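Local coordinates for protein putative glucoamylase (Bacteroides caccae ATCC 43185, PDB 4QT9) that is a putative glucoamylase, probably a hydrolase with an alpha/alpha toroid fold that releases glucose from alpha-glucan chains, at residues D61-T66 with Y117-K122. Sequence-based numbering, arbitrary orientation.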
loop_
_atom_site.group_PDB
_atom_site.type_symbol
_atom_site.label_atom_id
_atom_site.label_comp_id
_atom_site.label_asym_id
_atom_site.label_seq_id
_atom_site.Cartn_x
_atom_site.Cartn_y
_atom_site.Cartn_z
ATOM N N ASP A 61 12.197 -18.083 -0.043
ATOM C CA ASP A 61 11.861 -17.040 0.929
ATOM C C ASP A 61 10.408 -17.066 1.404
ATOM O O ASP A 61 9.844 -16.004 1.684
ATOM C CB ASP A 61 12.156 -15.674 0.268
ATOM C CG ASP A 61 11.317 -15.333 -0.972
ATOM O OD1 ASP A 61 10.848 -16.285 -1.674
ATOM O OD2 ASP A 61 11.116 -14.125 -1.240
ATOM N N ALA A 62 9.805 -18.252 1.523
ATOM C CA ALA A 62 8.422 -18.399 2.007
ATOM C C ALA A 62 8.203 -17.720 3.375
ATOM O O ALA A 62 7.104 -17.225 3.619
ATOM C CB ALA A 62 8.056 -19.873 2.113
ATOM N N ASN A 63 9.247 -17.683 4.241
ATOM C CA ASN A 63 9.189 -17.151 5.599
ATOM C C ASN A 63 9.623 -15.675 5.707
ATOM O O ASN A 63 9.687 -15.140 6.823
ATOM C CB ASN A 63 10.067 -17.998 6.523
ATOM C CG ASN A 63 11.556 -17.913 6.257
ATOM O OD1 ASN A 63 12.032 -17.637 5.142
ATOM N ND2 ASN A 63 12.327 -18.220 7.277
ATOM N N VAL A 64 9.962 -15.041 4.568
ATOM C CA VAL A 64 10.386 -13.645 4.526
ATOM C C VAL A 64 9.141 -12.762 4.536
ATOM O O VAL A 64 8.315 -12.843 3.628
ATOM C CB VAL A 64 11.332 -13.346 3.340
ATOM C CG1 VAL A 64 11.514 -11.846 3.133
ATOM C CG2 VAL A 64 12.684 -14.036 3.537
ATOM N N VAL A 65 9.015 -11.930 5.592
ATOM C CA VAL A 65 7.893 -11.017 5.809
ATOM C C VAL A 65 8.267 -9.602 5.359
ATOM O O VAL A 65 9.398 -9.152 5.539
ATOM C CB VAL A 65 7.349 -11.018 7.277
ATOM C CG1 VAL A 65 6.687 -12.354 7.630
ATOM C CG2 VAL A 65 8.440 -10.703 8.280
ATOM N N THR A 66 7.292 -8.908 4.791
ATOM C CA THR A 66 7.466 -7.551 4.271
ATOM C C THR A 66 6.822 -6.560 5.257
ATOM O O THR A 66 5.710 -6.791 5.704
ATOM C CB THR A 66 6.919 -7.469 2.821
ATOM O OG1 THR A 66 7.047 -6.131 2.348
ATOM C CG2 THR A 66 5.468 -7.942 2.678
ATOM N N TYR A 117 13.266 -12.024 8.230
ATOM C CA TYR A 117 12.977 -13.445 8.320
ATOM C C TYR A 117 11.979 -13.496 9.462
ATOM O O TYR A 117 12.292 -13.000 10.548
ATOM C CB TYR A 117 14.254 -14.254 8.586
ATOM C CG TYR A 117 15.281 -14.139 7.482
ATOM C CD1 TYR A 117 15.179 -14.911 6.326
ATOM C CD2 TYR A 117 16.396 -13.318 7.625
ATOM C CE1 TYR A 117 16.137 -14.830 5.314
ATOM C CE2 TYR A 117 17.365 -13.234 6.625
ATOM C CZ TYR A 117 17.233 -13.993 5.472
ATOM O OH TYR A 117 18.200 -13.919 4.490
ATOM N N GLY A 118 10.757 -13.940 9.168
ATOM C CA GLY A 118 9.640 -13.962 10.113
ATOM C C GLY A 118 9.829 -14.786 11.373
ATOM O O GLY A 118 9.191 -14.512 12.396
ATOM N N ASP A 119 10.726 -15.773 11.322
ATOM C CA ASP A 119 10.996 -16.647 12.460
ATOM C C ASP A 119 12.023 -16.064 13.432
ATOM O O ASP A 119 12.009 -16.467 14.596
ATOM C CB ASP A 119 11.445 -18.054 12.006
ATOM C CG ASP A 119 12.472 -18.127 10.882
ATOM O OD1 ASP A 119 13.101 -17.089 10.572
ATOM O OD2 ASP A 119 12.648 -19.226 10.313
ATOM N N THR A 120 12.921 -15.164 12.979
ATOM C CA THR A 120 13.970 -14.584 13.841
ATOM C C THR A 120 13.841 -13.062 14.015
ATOM O O THR A 120 14.350 -12.521 14.995
ATOM C CB THR A 120 15.382 -14.920 13.319
ATOM O OG1 THR A 120 15.546 -14.332 12.039
ATOM C CG2 THR A 120 15.649 -16.430 13.219
ATOM N N GLY A 121 13.193 -12.385 13.067
ATOM C CA GLY A 121 13.054 -10.934 13.111
ATOM C C GLY A 121 14.316 -10.212 12.679
ATOM O O GLY A 121 14.437 -8.998 12.846
ATOM N N LYS A 122 15.259 -10.955 12.093
ATOM C CA LYS A 122 16.493 -10.395 11.557
ATOM C C LYS A 122 16.247 -9.843 10.154
ATOM O O LYS A 122 15.499 -10.436 9.381
ATOM C CB LYS A 122 17.606 -11.460 11.541
ATOM C CG LYS A 122 17.996 -11.974 12.938
ATOM C CD LYS A 122 18.883 -11.001 13.720
ATOM C CE LYS A 122 19.448 -11.669 14.957
ATOM N NZ LYS A 122 20.047 -10.690 15.896
#
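Asn63 and Asp119 reach each other because both side chains take the same uncommon first torsion, CG lying between the backbone N and the carbonyl carbon (chi1 68° and 44°). Asn63 ND2 gives a hydrogen bond to Asp119 OD2 at 3.2 Å, bent to 138° at the hydrogen. Asp119 OD2 lies in the plane of the Asn63 amide, yet ND2 stands above the carboxylate plane, the two flat groups being turned almost perpendicular. The backbone of Asn63 adds a straighter tie: its O accepts from Gly118 N at 2.8 Å, so one residue grips the turn through both main chain and side chain. A leucine here removes the amide donor and would probably leave the Asp119 carboxylate without this partner and the turn less firmly held. At the edge of the Tyr117 ring, near its plane, lies Asn63 OD1. Val64 CG2 approaches the same ring obliquely, 3.8 Å from Tyr117 CD1, the two side chains lying side by side and pointing the same way. Val65 CG2 comes 3.9 Å from Gly118 CA, and a CB at Gly118 would run into Asn63 O and crowd Val65 CG1. Tyr117 O accepts from Gly121 N at 2.7 Å, drawing the turn together, and Gly121 has a positive phi, which glycine readily adopts. Further along, Val65 bonds through its backbone to Trp116, while Lys124 touches both Val64 and Tyr117. The pairing illustrates how a short antiparallel sheet is finished at one end: Val64 and Tyr117 form a non-hydrogen-bonded pair between strands 64-66 and 115-117, and the type I turn 61-64 meets the hairpin connection to strand 123-124, within a chain of alpha/alpha toroid fold.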